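2-dehydropantoate 2-reductase (Geobacter metallireducens, PDB 3HN2) probably catalyses the NADPH-dependent reduction of 2-dehydropantoate (ketopantoate) to (R)-pantoate, the second of two steps leading to pantoate in pantothenate biosynthesis. Local coordinates at residues R145-E150 / R174-L179; T97-L102 / E119-G124. One frame throughout, in Å; residues are numbered along the deposited sequence.

Contact 1: residues R145-E150 / R174-L179; sequences RIILGE and RTTDDL
Three backbone hydrogen bonds set 174-175 of strand 173-175 parallel to strand 145-150, and R174 makes two of them. Its N lies 2.8 Å from I146 O, nearly along the C=O axis, while its own O accepts L148 N at 3.1 Å from above the carbonyl plane. CG of R174 is anti to the backbone N (chi1 -159°), and the bent chain then carries the guanidinium away from the strand. T175 pairs with L148, and both side chains take the same face of the sheet; T175 OG1 turns back in a weak bond to R174 O. T176 N, just past the bridges, closes the ladder on L148 O at 3.2 Å. Its CG2, in the crowded position between N and carbonyl carbon, crosses I147 CG2 obliquely at 3.8 Å, whereas OG1 accepts a weak bond from D178 N. D178 is the N-cap residue of helix 179-200. L179, the first residue of that helix, packs on backbone atoms, with CB 3.9 Å from G149 CA and CD2 3.8 Å from G149 O. The pairing is that of a right-handed beta-alpha-beta unit: helix 157-168 packs on L148, E150 and T175, while strand 121-129 runs antiparallel along the other edge of 145-150.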
loop_
_atom_site.group_PDB
_atom_site.type_symbol
_atom_site.label_atom_id
_atom_site.label_comp_id
_atom_site.label_asym_id
_atom_site.label_seq_id
_atom_site.Cartn_x
_atom_site.Cartn_y
_atom_site.Cartn_z
ATOM N N ARG A 145 -3.284 -6.619 -10.173
ATOM C CA ARG A 145 -2.232 -6.710 -11.185
ATOM C C ARG A 145 -1.615 -8.108 -11.286
ATOM O O ARG A 145 -1.623 -8.868 -10.317
ATOM C CB ARG A 145 -1.161 -5.636 -10.957
ATOM C CG ARG A 145 -0.342 -5.794 -9.699
ATOM C CD ARG A 145 0.814 -4.807 -9.686
ATOM N NE ARG A 145 1.809 -5.158 -8.676
ATOM C CZ ARG A 145 2.842 -5.973 -8.886
ATOM N NH1 ARG A 145 3.032 -6.530 -10.074
ATOM N NH2 ARG A 145 3.691 -6.229 -7.901
ATOM N N ILE A 146 -1.120 -8.453 -12.475
ATOM C CA ILE A 146 -0.587 -9.790 -12.749
ATOM C C ILE A 146 0.763 -9.685 -13.470
ATOM O O ILE A 146 0.922 -8.861 -14.372
ATOM C CB ILE A 146 -1.574 -10.639 -13.625
ATOM C CG1 ILE A 146 -2.959 -10.753 -12.983
ATOM C CG2 ILE A 146 -1.025 -12.055 -13.897
ATOM C CD1 ILE A 146 -3.973 -11.513 -13.835
ATOM N N ILE A 147 1.730 -10.513 -13.075
ATOM C CA ILE A 147 2.977 -10.654 -13.826
ATOM C C ILE A 147 3.000 -12.035 -14.514
ATOM O O ILE A 147 2.915 -13.069 -13.846
ATOM C CB ILE A 147 4.231 -10.471 -12.933
ATOM C CG1 ILE A 147 4.082 -9.263 -11.997
ATOM C CG2 ILE A 147 5.493 -10.325 -13.791
ATOM C CD1 ILE A 147 5.175 -9.172 -10.943
ATOM N N LEU A 148 3.115 -12.034 -15.843
ATOM C CA LEU A 148 3.033 -13.267 -16.655
ATOM C C LEU A 148 4.393 -13.801 -17.101
ATOM O O LEU A 148 5.163 -13.100 -17.758
ATOM C CB LEU A 148 2.156 -13.044 -17.893
ATOM C CG LEU A 148 0.648 -12.858 -17.705
ATOM C CD1 LEU A 148 -0.058 -12.705 -19.017
ATOM C CD2 LEU A 148 0.034 -13.987 -16.889
ATOM N N GLY A 149 4.680 -15.045 -16.738
ATOM C CA GLY A 149 5.891 -15.719 -17.201
ATOM C C GLY A 149 5.601 -17.074 -17.835
ATOM O O GLY A 149 4.624 -17.741 -17.498
ATOM N N GLU A 150 6.447 -17.493 -18.761
ATOM C CA GLU A 150 6.324 -18.851 -19.276
ATOM C C GLU A 150 7.252 -19.783 -18.516
ATOM O O GLU A 150 8.404 -19.431 -18.236
ATOM C CB GLU A 150 6.570 -18.915 -20.782
ATOM C CG GLU A 150 7.799 -18.188 -21.274
ATOM C CD GLU A 150 8.003 -18.327 -22.769
ATOM O OE1 GLU A 150 8.944 -17.688 -23.276
ATOM O OE2 GLU A 150 7.240 -19.067 -23.436
ATOM N N ARG A 174 1.688 -7.201 -16.496
ATOM C CA ARG A 174 3.095 -7.065 -16.867
ATOM C C ARG A 174 3.638 -8.401 -17.414
ATOM O O ARG A 174 2.908 -9.387 -17.492
ATOM C CB ARG A 174 3.894 -6.551 -15.650
ATOM C CG ARG A 174 5.248 -5.885 -15.943
ATOM C CD ARG A 174 5.176 -4.847 -17.060
ATOM N NE ARG A 174 6.359 -4.901 -17.921
ATOM C CZ ARG A 174 6.384 -5.426 -19.147
ATOM N NH1 ARG A 174 7.516 -5.430 -19.842
ATOM N NH2 ARG A 174 5.285 -5.941 -19.687
ATOM N N THR A 175 4.905 -8.422 -17.806
ATOM C CA THR A 175 5.548 -9.612 -18.346
ATOM C C THR A 175 7.005 -9.658 -17.891
ATOM O O THR A 175 7.685 -8.629 -17.863
ATOM C CB THR A 175 5.407 -9.648 -19.894
ATOM O OG1 THR A 175 4.180 -10.305 -20.230
ATOM C CG2 THR A 175 6.568 -10.365 -20.579
ATOM N N THR A 176 7.465 -10.847 -17.509
ATOM C CA THR A 176 8.850 -11.037 -17.087
ATOM C C THR A 176 9.501 -12.240 -17.787
ATOM O O THR A 176 8.803 -13.091 -18.339
ATOM C CB THR A 176 8.957 -11.136 -15.539
ATOM O OG1 THR A 176 10.321 -10.959 -15.130
ATOM C CG2 THR A 176 8.421 -12.472 -15.020
ATOM N N ASP A 177 10.833 -12.283 -17.780
ATOM C CA ASP A 177 11.598 -13.410 -18.332
ATOM C C ASP A 177 11.983 -14.388 -17.227
ATOM O O ASP A 177 12.385 -15.529 -17.491
ATOM C CB ASP A 177 12.868 -12.918 -19.036
ATOM C CG ASP A 177 12.579 -12.067 -20.258
ATOM O OD1 ASP A 177 11.393 -11.884 -20.607
ATOM O OD2 ASP A 177 13.550 -11.578 -20.874
ATOM N N ASP A 178 11.863 -13.923 -15.985
ATOM C CA ASP A 178 12.200 -14.726 -14.823
ATOM C C ASP A 178 10.953 -14.925 -13.969
ATOM O O ASP A 178 10.729 -14.214 -12.977
ATOM C CB ASP A 178 13.325 -14.060 -14.034
ATOM C CG ASP A 178 14.187 -15.056 -13.281
ATOM O OD1 ASP A 178 13.827 -16.260 -13.228
ATOM O OD2 ASP A 178 15.226 -14.618 -12.733
ATOM N N LEU A 179 10.132 -15.883 -14.399
ATOM C CA LEU A 179 8.928 -16.301 -13.684
ATOM C C LEU A 179 9.278 -16.839 -12.298
ATOM O O LEU A 179 8.635 -16.493 -11.299
ATOM C CB LEU A 179 8.200 -17.381 -14.492
ATOM C CG LEU A 179 7.076 -18.179 -13.822
ATOM C CD1 LEU A 179 5.900 -17.274 -13.509
ATOM C CD2 LEU A 179 6.642 -19.338 -14.711
#

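Contact 2: residues T97-L102 / E119-G124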
loop_
_atom_site.group_PDB
_atom_site.type_symbol
_atom_site.label_atom_id
_atom_site.label_comp_id
_atom_site.label_asym_id
_atom_site.label_seq_id
_atom_site.Cartn_x
_atom_site.Cartn_y
_atom_site.Cartn_z
ATOM N N THR A 97 -3.814 -26.071 -26.610
ATOM C CA THR A 97 -4.355 -25.526 -25.367
ATOM C C THR A 97 -3.183 -25.148 -24.475
ATOM O O THR A 97 -2.201 -25.888 -24.382
ATOM C CB THR A 97 -5.243 -26.555 -24.612
ATOM O OG1 THR A 97 -6.226 -27.094 -25.500
ATOM C CG2 THR A 97 -5.949 -25.923 -23.403
ATOM N N GLN A 98 -3.282 -23.982 -23.846
ATOM C CA GLN A 98 -2.273 -23.550 -22.895
ATOM C C GLN A 98 -2.867 -23.295 -21.512
ATOM O O GLN A 98 -4.004 -22.840 -21.382
ATOM C CB GLN A 98 -1.491 -22.347 -23.425
ATOM C CG GLN A 98 -2.295 -21.377 -24.265
ATOM C CD GLN A 98 -1.422 -20.567 -25.201
ATOM O OE1 GLN A 98 -0.316 -20.158 -24.844
ATOM N NE2 GLN A 98 -1.916 -20.332 -26.413
ATOM N N ILE A 99 -2.090 -23.616 -20.483
ATOM C CA ILE A 99 -2.587 -23.640 -19.115
ATOM C C ILE A 99 -1.954 -22.522 -18.281
ATOM O O ILE A 99 -0.730 -22.443 -18.146
ATOM C CB ILE A 99 -2.361 -25.033 -18.472
ATOM C CG1 ILE A 99 -2.901 -26.136 -19.395
ATOM C CG2 ILE A 99 -3.029 -25.108 -17.113
ATOM C CD1 ILE A 99 -2.323 -27.514 -19.163
ATOM N N LEU A 100 -2.801 -21.651 -17.741
ATOM C CA LEU A 100 -2.344 -20.499 -16.968
ATOM C C LEU A 100 -2.650 -20.688 -15.491
ATOM O O LEU A 100 -3.814 -20.755 -15.091
ATOM C CB LEU A 100 -2.977 -19.207 -17.501
ATOM C CG LEU A 100 -2.790 -17.838 -16.825
ATOM C CD1 LEU A 100 -1.345 -17.544 -16.510
ATOM C CD2 LEU A 100 -3.333 -16.756 -17.738
ATOM N N THR A 101 -1.597 -20.781 -14.687
ATOM C CA THR A 101 -1.754 -20.945 -13.249
ATOM C C THR A 101 -1.596 -19.601 -12.495
ATOM O O THR A 101 -0.636 -18.849 -12.716
ATOM C CB THR A 101 -0.848 -22.091 -12.720
ATOM O OG1 THR A 101 -1.373 -22.605 -11.495
ATOM C CG2 THR A 101 0.588 -21.659 -12.530
ATOM N N LEU A 102 -2.568 -19.292 -11.642
ATOM C CA LEU A 102 -2.580 -18.029 -10.887
ATOM C C LEU A 102 -2.613 -18.255 -9.382
ATOM O O LEU A 102 -2.735 -17.309 -8.600
ATOM C CB LEU A 102 -3.780 -17.173 -11.288
ATOM C CG LEU A 102 -3.747 -16.351 -12.574
ATOM C CD1 LEU A 102 -5.128 -15.802 -12.847
ATOM C CD2 LEU A 102 -2.749 -15.224 -12.475
ATOM N N GLU A 119 5.671 -26.944 -22.333
ATOM C CA GLU A 119 5.491 -25.866 -23.307
ATOM C C GLU A 119 4.046 -25.353 -23.383
ATOM O O GLU A 119 3.729 -24.512 -24.225
ATOM C CB GLU A 119 6.014 -26.269 -24.697
ATOM C CG GLU A 119 5.284 -27.423 -25.376
ATOM C CD GLU A 119 5.846 -28.779 -24.994
ATOM O OE1 GLU A 119 5.620 -29.224 -23.847
ATOM O OE2 GLU A 119 6.508 -29.405 -25.846
ATOM N N ARG A 120 3.183 -25.859 -22.501
ATOM C CA ARG A 120 1.801 -25.387 -22.387
ATOM C C ARG A 120 1.636 -24.438 -21.200
ATOM O O ARG A 120 0.650 -23.708 -21.120
ATOM C CB ARG A 120 0.822 -26.560 -22.217
ATOM C CG ARG A 120 1.131 -27.812 -23.032
ATOM C CD ARG A 120 0.083 -28.895 -22.795
ATOM N NE ARG A 120 -0.958 -28.875 -23.819
ATOM C CZ ARG A 120 -1.103 -29.798 -24.769
ATOM N NH1 ARG A 120 -2.078 -29.683 -25.657
ATOM N NH2 ARG A 120 -0.286 -30.842 -24.832
ATOM N N ILE A 121 2.605 -24.442 -20.290
ATOM C CA ILE A 121 2.417 -23.843 -18.965
ATOM C C ILE A 121 2.827 -22.375 -18.904
ATOM O O ILE A 121 3.927 -22.006 -19.310
ATOM C CB ILE A 121 3.120 -24.684 -17.855
ATOM C CG1 ILE A 121 2.720 -26.162 -17.955
ATOM C CG2 ILE A 121 2.824 -24.148 -16.452
ATOM C CD1 ILE A 121 1.210 -26.450 -17.956
ATOM N N ILE A 122 1.918 -21.548 -18.398
ATOM C CA ILE A 122 2.181 -20.133 -18.169
ATOM C C ILE A 122 1.923 -19.805 -16.689
ATOM O O ILE A 122 0.871 -20.124 -16.128
ATOM C CB ILE A 122 1.354 -19.212 -19.124
ATOM C CG1 ILE A 122 1.794 -19.386 -20.577
ATOM C CG2 ILE A 122 1.527 -17.740 -18.773
ATOM C CD1 ILE A 122 0.922 -20.309 -21.397
ATOM N N GLY A 123 2.908 -19.192 -16.055
ATOM C CA GLY A 123 2.772 -18.797 -14.672
ATOM C C GLY A 123 2.372 -17.344 -14.558
ATOM O O GLY A 123 2.973 -16.465 -15.188
ATOM N N GLY A 124 1.343 -17.101 -13.760
ATOM C CA GLY A 124 0.918 -15.746 -13.451
ATOM C C GLY A 124 0.973 -15.507 -11.958
ATOM O O GLY A 124 0.201 -16.100 -11.201
HETATM O O HOH W 1 -0.495 -15.781 -8.418
#
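The guanidinium of R120 meets the other segment at its edge, where NE donates a hydrogen bond to T97 O at 3.3 Å, in the carbonyl plane and near the guanidinium plane. The arginine chain bends at chi3; NH1 has a further, weak bond to E94 O. Beyond this bond, strands 98-101 and 121-124 pair in parallel within the Rossmann-type NADP-binding domain, joined through helix 108-115 in a beta-alpha-beta unit. Their axes cross at -22°, the twist of such a sheet. Four backbone bonds form the ladder: I99 N to R120 O, I122 N to I99 O, T101 N to I122 O and G124 N to T101 O. The last three run nearly along their C=O axes; the first donor sits above the carbonyl plane.

I99 and I121 lie side by side on one face, where I121 CD1 meets I99 CB and CD1, both at 3.9 Å. On the other face L100 has CG anti to the backbone N (chi1 175°), which brings CD1 obliquely across I122 CG2 at 3.7 Å, while I122 CD1 reaches Q98 CB at 3.8 Å. The bare G124 lets L102 close over the backbone, with CD2 3.3 Å from G124 O. A water bridges the two segments, donating to L102 O at 2.7 Å and to G124 O at 2.9 Å.

In the fold
Both contacts belong to one mixed sheet, their centres about 11 Å apart, and each pairs the parallel strands of a beta-alpha-beta unit. Contact 2 lies inside the sheet: nine of its eleven touching residues are buried, and strand 72-75 continues the ladder beyond 98-101. Contact 1 includes 173-175, the outermost strand at that end within the chain, and is only partly buried; its ladder is shorter and gives way to a helix start. It mixes threonine and arginine side chains with aliphatic ones, whereas aliphatic pairs dominate both sheet faces of contact 2. Strands 121-129 and 142-150 join them antiparallel, with a probable hydrogen bond from G123 N to G149 O and L148 CD2 packed on L100 CD1.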